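Local coordinates for MutT/nudix family protein (Streptococcus pneumoniae, PDB 4HFQ), which hydrolyses UDP-linked precursors of peptidoglycan biosynthesis as a Nudix-family UDP-X diphosphatase, at residues Y9-L21 and Y33-N45. Numbering follows the deposited sequence. Where two conformers were deposited one is given.
Sequences YLQRMIAITDTGL and YEDLRSLLSEMLN
Thr17 and Leu40 interlock as knobs into holes at the heart of an antiparallel helical hairpin, the N-terminal element that this UDP-X diphosphatase carries in addition to its Nudix domain. The segments 9-21 and 33-45 run at 153° to each other, with axes 9.2 Å apart. The backbones come nearest at Thr17 and Tyr33, toward the turn of the hairpin. There the CA of Gly20 lies over one face of the Tyr33 ring, 3.5 Å from its centroid, in a CH-pi contact made possible by the lack of a side chain at Gly20. The OH of Tyr33 is hydrogen-bonded to Asp29 of the second subunit. Beside the ring, Thr17 enters the pocket formed by Tyr33, Leu36, Arg37 and Leu40. Thr17 CG2, anti to the backbone N, meets Tyr33 O at 3.1 Å. Thr17 OG1 turns back to donate to Met13 O at 2.8 Å; that carbonyl also accepts from Thr17 N, on the opposite face of its plane.

Further along, Leu40 fills the reciprocal hole among Leu10, Met13, Ile14 and Thr17, with its CD2 3.7 Å from Met13 CE. Beyond it the touches are sparser and purely apolar: the side chains of Leu10 and Leu44 cross at about a right angle, CD2 to CD1 at 3.8 Å, and helix 52-59 covers Leu44.

The more solvent-accessible flank is polar. Ile14 CG2 touches NH2 of Arg37, whose NH1 reaches Leu59 O. In one of its two conformers Arg37, extended from CG to NE, holds Asp18 side-on in a two-pronged salt bridge. Both carboxylate oxygens lie in the guanidinium plane and accept through their syn lone pairs: Arg37 NE meets Asp18 OD1 at 2.6 Å, and Arg37 NH2 meets Asp18 OD2 at 2.8 Å with a nearly straight N-H...O angle of 176°.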
ATOM      1  N   TYR A   9      -1.401   4.263  14.635  1.00  8.93           N
ATOM      2  CA  TYR A   9      -2.809   4.492  15.009  1.00  9.16           C
ATOM      3  C   TYR A   9      -3.362   5.691  14.274  1.00  8.66           C
ATOM      4  O   TYR A   9      -4.469   5.602  13.722  1.00  8.41           O
ATOM      5  CB  TYR A   9      -2.941   4.735  16.520  1.00  9.44           C
ATOM      6  CG  TYR A   9      -2.932   3.496  17.385  1.00 10.36           C
ATOM      7  CD1 TYR A   9      -3.879   2.494  17.208  1.00 10.73           C
ATOM      8  CD2 TYR A   9      -1.977   3.329  18.390  1.00 10.74           C
ATOM      9  CE1 TYR A   9      -3.886   1.357  17.992  1.00 11.43           C
ATOM     10  CE2 TYR A   9      -1.971   2.194  19.186  1.00 11.08           C
ATOM     11  CZ  TYR A   9      -2.912   1.208  18.976  1.00 11.83           C
ATOM     12  OH  TYR A   9      -2.941   0.049  19.735  1.00 14.42           O
ATOM     13  N   LEU A  10      -2.620   6.800  14.255  1.00  9.17           N
ATOM     14  CA  LEU A  10      -3.093   7.990  13.559  1.00  9.56           C
ATOM     15  C   LEU A  10      -3.317   7.721  12.067  1.00  9.29           C
ATOM     16  O   LEU A  10      -4.355   8.084  11.489  1.00  8.88           O
ATOM     17  CB  LEU A  10      -2.119   9.155  13.772  1.00 11.17           C
ATOM     18  CG  LEU A  10      -2.395  10.483  13.067  1.00 12.14           C
ATOM     19  CD1 LEU A  10      -3.620  11.160  13.641  1.00 13.98           C
ATOM     20  CD2 LEU A  10      -1.194  11.424  13.125  1.00 13.60           C
ATOM     21  N   GLN A  11      -2.325   7.096  11.453  1.00  8.77           N
ATOM     22  CA  GLN A  11      -2.357   6.802  10.038  1.00  8.94           C
ATOM     23  C   GLN A  11      -3.609   5.951   9.724  1.00  8.44           C
ATOM     24  O   GLN A  11      -4.349   6.229   8.767  1.00  8.59           O
ATOM     25  CB  GLN A  11      -1.050   6.095   9.722  1.00  9.76           C
ATOM     26  CG  GLN A  11      -0.784   5.824   8.273  1.00 10.25           C
ATOM     27  CD  GLN A  11       0.306   4.778   8.160  1.00 10.15           C
ATOM     28  OE1 GLN A  11       0.063   3.589   8.343  1.00 10.08           O
ATOM     29  NE2 GLN A  11       1.546   5.239   7.886  1.00 10.36           N
ATOM     30  N   ARG A  12      -3.884   4.955  10.546  1.00  8.11           N
ATOM     31  CA  ARG A  12      -5.020   4.074  10.337  1.00  8.32           C
ATOM     32  C   ARG A  12      -6.362   4.795  10.530  1.00  8.46           C
ATOM     33  O   ARG A  12      -7.302   4.635   9.732  1.00  8.70           O
ATOM     34  CB  ARG A  12      -4.911   2.844  11.249  1.00  8.52           C
ATOM     35  CG  ARG A  12      -6.048   1.868  11.086  1.00  8.56           C
ATOM     36  CD  ARG A  12      -6.076   1.219   9.711  1.00  8.86           C
ATOM     37  NE  ARG A  12      -7.257   0.375   9.587  1.00  9.31           N
ATOM     38  CZ  ARG A  12      -7.939   0.184   8.464  1.00  9.54           C
ATOM     39  NH1 ARG A  12      -7.549   0.726   7.296  1.00 10.35           N
ATOM     40  NH2 ARG A  12      -9.036  -0.561   8.508  1.00 10.02           N
ATOM     41  N   MET A  13      -6.458   5.606  11.582  1.00  8.49           N
ATOM     42  CA  MET A  13      -7.709   6.326  11.826  1.00  9.32           C
ATOM     43  C   MET A  13      -8.012   7.359  10.754  1.00  9.13           C
ATOM     44  O   MET A  13      -9.184   7.523  10.363  1.00  9.07           O
ATOM     45  CB  MET A  13      -7.672   6.976  13.201  1.00 10.15           C
ATOM     46  CG  MET A  13      -7.721   5.939  14.298  1.00 10.52           C
ATOM     47  SD  MET A  13      -8.091   6.569  15.939  1.00 13.00           S
ATOM     48  CE  MET A  13      -6.583   7.464  16.239  1.00 12.78           C
ATOM     49  N   ILE A  14      -6.984   8.008  10.209  1.00  8.90           N
ATOM     50  CA  ILE A  14      -7.192   8.888   9.067  1.00  9.45           C
ATOM     51  C   ILE A  14      -7.778   8.084   7.901  1.00  8.71           C
ATOM     52  O   ILE A  14      -8.759   8.496   7.276  1.00  8.82           O
ATOM     53  CB  ILE A  14      -5.886   9.609   8.652  1.00 10.59           C
ATOM     54  CG1 ILE A  14      -5.497  10.655   9.710  1.00 11.76           C
ATOM     55  CG2 ILE A  14      -6.038  10.240   7.265  1.00 11.50           C
ATOM     56  CD1 ILE A  14      -4.056  11.122   9.636  1.00 13.22           C
ATOM     57  N   ALA A  15      -7.209   6.916   7.625  1.00  8.29           N
ATOM     58  CA  ALA A  15      -7.682   6.109   6.513  1.00  8.43           C
ATOM     59  C   ALA A  15      -9.132   5.647   6.687  1.00  8.03           C
ATOM     60  O   ALA A  15      -9.919   5.714   5.738  1.00  7.76           O
ATOM     61  CB  ALA A  15      -6.751   4.931   6.294  1.00  8.62           C
ATOM     62  N   ILE A  16      -9.510   5.203   7.886  1.00  7.84           N
ATOM     63  CA  ILE A  16     -10.870   4.751   8.129  1.00  8.18           C
ATOM     64  C   ILE A  16     -11.864   5.900   7.981  1.00  8.24           C
ATOM     65  O   ILE A  16     -12.915   5.754   7.333  1.00  8.24           O
ATOM     66  CB  ILE A  16     -11.017   4.094   9.523  1.00  8.20           C
ATOM     67  CG1 ILE A  16     -10.130   2.843   9.659  1.00  8.64           C
ATOM     68  CG2 ILE A  16     -12.489   3.752   9.732  1.00  9.08           C
ATOM     69  CD1 ILE A  16      -9.952   2.350  11.097  1.00  9.11           C
ATOM     70  N   THR A  17     -11.514   7.036   8.572  0.50  8.30           N
ATOM     71  CA  THR A  17     -12.367   8.204   8.543  0.50  8.72           C
ATOM     72  C   THR A  17     -12.581   8.707   7.111  0.50  8.91           C
ATOM     73  O   THR A  17     -13.704   9.063   6.727  0.50  9.15           O
ATOM     74  CB  THR A  17     -11.778   9.284   9.466  0.50  8.60           C
ATOM     75  OG1 THR A  17     -11.703   8.778  10.810  0.50  8.92           O
ATOM     76  CG2 THR A  17     -12.645  10.518   9.439  0.50  8.40           C
ATOM     77  N   ASP A  18     -11.525   8.695   6.306  1.00  9.33           N
ATOM     78  CA  ASP A  18     -11.609   9.084   4.908  1.00  9.41           C
ATOM     79  C   ASP A  18     -12.451   8.106   4.094  1.00  8.72           C
ATOM     80  O   ASP A  18     -13.241   8.516   3.247  1.00  8.65           O
ATOM     81  CB  ASP A  18     -10.196   9.299   4.364  1.00 11.31           C
ATOM     82  CG  ASP A  18      -9.535  10.549   5.001  1.00 12.97           C
ATOM     83  OD1 ASP A  18     -10.195  11.247   5.811  1.00 14.55           O
ATOM     84  OD2 ASP A  18      -8.382  10.845   4.699  1.00 15.93           O
ATOM     85  N   THR A  19     -12.322   6.818   4.403  1.00  8.29           N
ATOM     86  CA  THR A  19     -13.152   5.804   3.761  1.00  8.31           C
ATOM     87  C   THR A  19     -14.627   6.036   4.111  1.00  8.14           C
ATOM     88  O   THR A  19     -15.494   5.957   3.230  1.00  8.53           O
ATOM     89  CB  THR A  19     -12.683   4.403   4.185  1.00  8.42           C
ATOM     90  OG1 THR A  19     -11.310   4.243   3.819  1.00  8.96           O
ATOM     91  CG2 THR A  19     -13.502   3.312   3.516  1.00  8.87           C
ATOM     92  N   GLY A  20     -14.904   6.374   5.374  1.00  7.77           N
ATOM     93  CA  GLY A  20     -16.272   6.724   5.781  1.00  8.04           C
ATOM     94  C   GLY A  20     -16.803   7.925   5.001  1.00  8.40           C
ATOM     95  O   GLY A  20     -17.930   7.887   4.515  1.00  8.61           O
ATOM     96  N   LEU A  21     -15.997   8.967   4.839  1.00  8.49           N
ATOM     97  CA  LEU A  21     -16.472  10.137   4.098  1.00  9.01           C
ATOM     98  C   LEU A  21     -16.796   9.808   2.656  1.00  9.24           C
ATOM     99  O   LEU A  21     -17.776  10.318   2.103  1.00  9.76           O
ATOM    100  CB  LEU A  21     -15.469  11.272   4.201  1.00  9.83           C
ATOM    101  CG  LEU A  21     -15.416  11.896   5.590  1.00 10.26           C
ATOM    102  CD1 LEU A  21     -14.175  12.771   5.736  1.00 11.69           C
ATOM    103  CD2 LEU A  21     -16.704  12.669   5.876  1.00 10.95           C
ATOM    104  N   TYR A  33     -17.887  11.403  10.783  1.00  8.01           N
ATOM    105  CA  TYR A  33     -16.550  11.274  10.227  1.00  7.89           C
ATOM    106  C   TYR A  33     -15.847  12.626  10.141  1.00  7.95           C
ATOM    107  O   TYR A  33     -14.653  12.705  10.396  1.00  7.61           O
ATOM    108  CB  TYR A  33     -16.565  10.576   8.869  1.00  8.06           C
ATOM    109  CG  TYR A  33     -17.060   9.146   8.883  1.00  7.74           C
ATOM    110  CD1 TYR A  33     -16.388   8.155   9.620  1.00  8.07           C
ATOM    111  CD2 TYR A  33     -18.155   8.770   8.121  1.00  7.98           C
ATOM    112  CE1 TYR A  33     -16.834   6.834   9.618  1.00  8.10           C
ATOM    113  CE2 TYR A  33     -18.618   7.461   8.126  1.00  8.19           C
ATOM    114  CZ  TYR A  33     -17.939   6.498   8.848  1.00  7.99           C
ATOM    115  OH  TYR A  33     -18.376   5.185   8.819  1.00  8.42           O
ATOM    116  N   GLU A  34     -16.585  13.682   9.796  1.00  8.13           N
ATOM    117  CA  GLU A  34     -15.973  15.008   9.721  1.00  8.65           C
ATOM    118  C   GLU A  34     -15.477  15.452  11.099  1.00  8.58           C
ATOM    119  O   GLU A  34     -14.392  16.014  11.233  1.00  8.57           O
ATOM    120  CB  GLU A  34     -16.941  16.042   9.151  1.00  9.14           C
ATOM    121  CG  GLU A  34     -17.226  15.841   7.678  1.00 10.15           C
ATOM    122  CD  GLU A  34     -18.246  16.797   7.124  1.00 11.68           C
ATOM    123  OE1 GLU A  34     -19.221  17.110   7.822  1.00 13.88           O
ATOM    124  OE2 GLU A  34     -18.092  17.180   5.960  1.00 13.01           O
ATOM    125  N   ASP A  35     -16.293  15.193  12.124  1.00  8.90           N
ATOM    126  CA  ASP A  35     -15.917  15.538  13.492  1.00  9.25           C
ATOM    127  C   ASP A  35     -14.713  14.717  13.966  1.00  8.74           C
ATOM    128  O   ASP A  35     -13.832  15.232  14.642  1.00  8.76           O
ATOM    129  CB  ASP A  35     -17.114  15.363  14.421  1.00 10.66           C
ATOM    130  CG  ASP A  35     -18.184  16.405  14.184  1.00 12.72           C
ATOM    131  OD1 ASP A  35     -17.895  17.424  13.519  1.00 14.58           O
ATOM    132  OD2 ASP A  35     -19.312  16.173  14.682  1.00 14.88           O
ATOM    133  N   LEU A  36     -14.661  13.439  13.576  1.00  8.10           N
ATOM    134  CA  LEU A  36     -13.501  12.622  13.865  1.00  8.39           C
ATOM    135  C   LEU A  36     -12.252  13.182  13.186  1.00  8.54           C
ATOM    136  O   LEU A  36     -11.185  13.274  13.810  1.00  8.38           O
ATOM    137  CB  LEU A  36     -13.751  11.163  13.446  1.00  8.40           C
ATOM    138  CG  LEU A  36     -14.686  10.416  14.387  1.00  8.74           C
ATOM    139  CD1 LEU A  36     -15.124   9.139  13.704  1.00  9.68           C
ATOM    140  CD2 LEU A  36     -14.045  10.122  15.739  1.00  9.92           C
ATOM    141  N   ARG A  37     -12.382  13.596  11.925  0.50  8.57           N
ATOM    142  CA  ARG A  37     -11.220  14.131  11.209  0.50  8.83           C
ATOM    143  C   ARG A  37     -10.737  15.449  11.819  0.50  9.14           C
ATOM    144  O   ARG A  37      -9.535  15.732  11.832  0.50  9.25           O
ATOM    145  CB  ARG A  37     -11.493  14.272   9.707  0.50  9.05           C
ATOM    146  CG  ARG A  37     -10.227  14.065   8.889  0.50  9.46           C
ATOM    147  CD  ARG A  37     -10.414  14.359   7.416  0.50  9.52           C
ATOM    148  NE  ARG A  37      -9.429  13.635   6.604  0.50  9.57           N
ATOM    149  CZ  ARG A  37      -8.207  14.067   6.315  0.50  9.36           C
ATOM    150  NH1 ARG A  37      -7.747  15.214   6.801  0.50  9.93           N
ATOM    151  NH2 ARG A  37      -7.429  13.321   5.548  0.50  8.99           N
ATOM    152  N   SER A  38     -11.669  16.243  12.341  1.00  9.28           N
ATOM    153  CA  SER A  38     -11.303  17.485  13.028  1.00  9.61           C
ATOM    154  C   SER A  38     -10.528  17.179  14.318  1.00  9.56           C
ATOM    155  O   SER A  38      -9.525  17.818  14.613  1.00 10.15           O
ATOM    156  CB  SER A  38     -12.535  18.321  13.325  1.00 10.75           C
ATOM    157  OG  SER A  38     -13.158  18.753  12.124  1.00 13.51           O
ATOM    158  N   LEU A  39     -10.965  16.157  15.056  1.00  8.96           N
ATOM    159  CA  LEU A  39     -10.240  15.745  16.253  1.00  9.00           C
ATOM    160  C   LEU A  39      -8.872  15.154  15.945  1.00  9.03           C
ATOM    161  O   LEU A  39      -7.911  15.391  16.680  1.00  9.28           O
ATOM    162  CB  LEU A  39     -11.068  14.778  17.089  1.00  9.09           C
ATOM    163  CG  LEU A  39     -12.142  15.491  17.907  1.00  9.38           C
ATOM    164  CD1 LEU A  39     -13.262  14.529  18.209  1.00  9.85           C
ATOM    165  CD2 LEU A  39     -11.543  16.061  19.193  1.00 10.36           C
ATOM    166  N   LEU A  40      -8.775  14.370  14.871  1.00  9.18           N
ATOM    167  CA  LEU A  40      -7.476  13.827  14.485  1.00  9.98           C
ATOM    168  C   LEU A  40      -6.504  14.958  14.183  1.00 10.82           C
ATOM    169  O   LEU A  40      -5.345  14.885  14.554  1.00 11.16           O
ATOM    170  CB  LEU A  40      -7.602  12.876  13.291  1.00 10.16           C
ATOM    171  CG  LEU A  40      -8.324  11.562  13.590  1.00 10.72           C
ATOM    172  CD1 LEU A  40      -8.740  10.824  12.322  1.00 11.64           C
ATOM    173  CD2 LEU A  40      -7.541  10.626  14.502  1.00 11.42           C
ATOM    174  N   SER A  41      -7.013  16.000  13.529  0.50 11.11           N
ATOM    175  CA  SER A  41      -6.225  17.174  13.178  0.50 12.20           C
ATOM    176  C   SER A  41      -5.760  17.951  14.422  0.50 12.71           C
ATOM    177  O   SER A  41      -4.611  18.394  14.497  0.50 12.90           O
ATOM    178  CB  SER A  41      -7.040  18.072  12.242  0.50 12.40           C
ATOM    179  OG  SER A  41      -7.462  17.355  11.085  0.50 13.18           O
ATOM    180  N   GLU A  42      -6.641  18.098  15.407  1.00 12.90           N
ATOM    181  CA  GLU A  42      -6.312  18.770  16.668  1.00 14.28           C
ATOM    182  C   GLU A  42      -5.300  17.958  17.449  1.00 14.32           C
ATOM    183  O   GLU A  42      -4.342  18.499  18.001  1.00 15.44           O
ATOM    184  CB  GLU A  42      -7.564  18.987  17.509  1.00 16.12           C
ATOM    185  CG  GLU A  42      -8.501  20.033  16.945  1.00 19.21           C
ATOM    186  CD  GLU A  42      -9.886  20.002  17.558  1.00 22.80           C
ATOM    187  OE1 GLU A  42     -10.054  19.466  18.679  1.00 25.06           O
ATOM    188  OE2 GLU A  42     -10.814  20.534  16.913  1.00 26.37           O
ATOM    189  N   MET A  43      -5.491  16.649  17.477  1.00 13.49           N
ATOM    190  CA  MET A  43      -4.604  15.774  18.214  1.00 13.97           C
ATOM    191  C   MET A  43      -3.211  15.754  17.591  1.00 14.36           C
ATOM    192  O   MET A  43      -2.214  15.828  18.310  1.00 14.33           O
ATOM    193  CB  MET A  43      -5.194  14.364  18.302  1.00 13.90           C
ATOM    194  CG  MET A  43      -4.290  13.403  19.060  1.00 14.82           C
ATOM    195  SD  MET A  43      -5.045  11.805  19.250  1.00 16.70           S
ATOM    196  CE  MET A  43      -4.826  11.196  17.615  1.00 15.14           C
ATOM    197  N   LEU A  44      -3.141  15.681  16.268  1.00 13.83           N
ATOM    198  CA  LEU A  44      -1.857  15.727  15.583  1.00 15.16           C
ATOM    199  C   LEU A  44      -1.110  17.031  15.861  1.00 15.69           C
ATOM    200  O   LEU A  44       0.110  17.012  16.090  1.00 15.75           O
ATOM    201  CB  LEU A  44      -2.043  15.507  14.085  1.00 15.54           C
ATOM    202  CG  LEU A  44      -0.753  15.775  13.302  1.00 17.49           C
ATOM    203  CD1 LEU A  44       0.343  14.810  13.738  1.00 18.36           C
ATOM    204  CD2 LEU A  44      -0.996  15.722  11.801  1.00 18.48           C
ATOM    205  N   ASN A  45      -1.827  18.148  15.829  0.50 16.07           N
ATOM    206  CA  ASN A  45      -1.215  19.428  16.138  0.50 16.44           C
ATOM    207  C   ASN A  45      -0.540  19.387  17.507  0.50 16.66           C
ATOM    208  O   ASN A  45       0.616  19.801  17.654  0.50 16.43           O
ATOM    209  CB  ASN A  45      -2.260  20.539  16.076  0.50 17.53           C
ATOM    210  CG  ASN A  45      -1.636  21.910  16.024  0.50 18.06           C
ATOM    211  OD1 ASN A  45      -0.654  22.126  15.317  0.50 19.04           O
ATOM    212  ND2 ASN A  45      -2.204  22.846  16.766  0.50 19.74           N
TER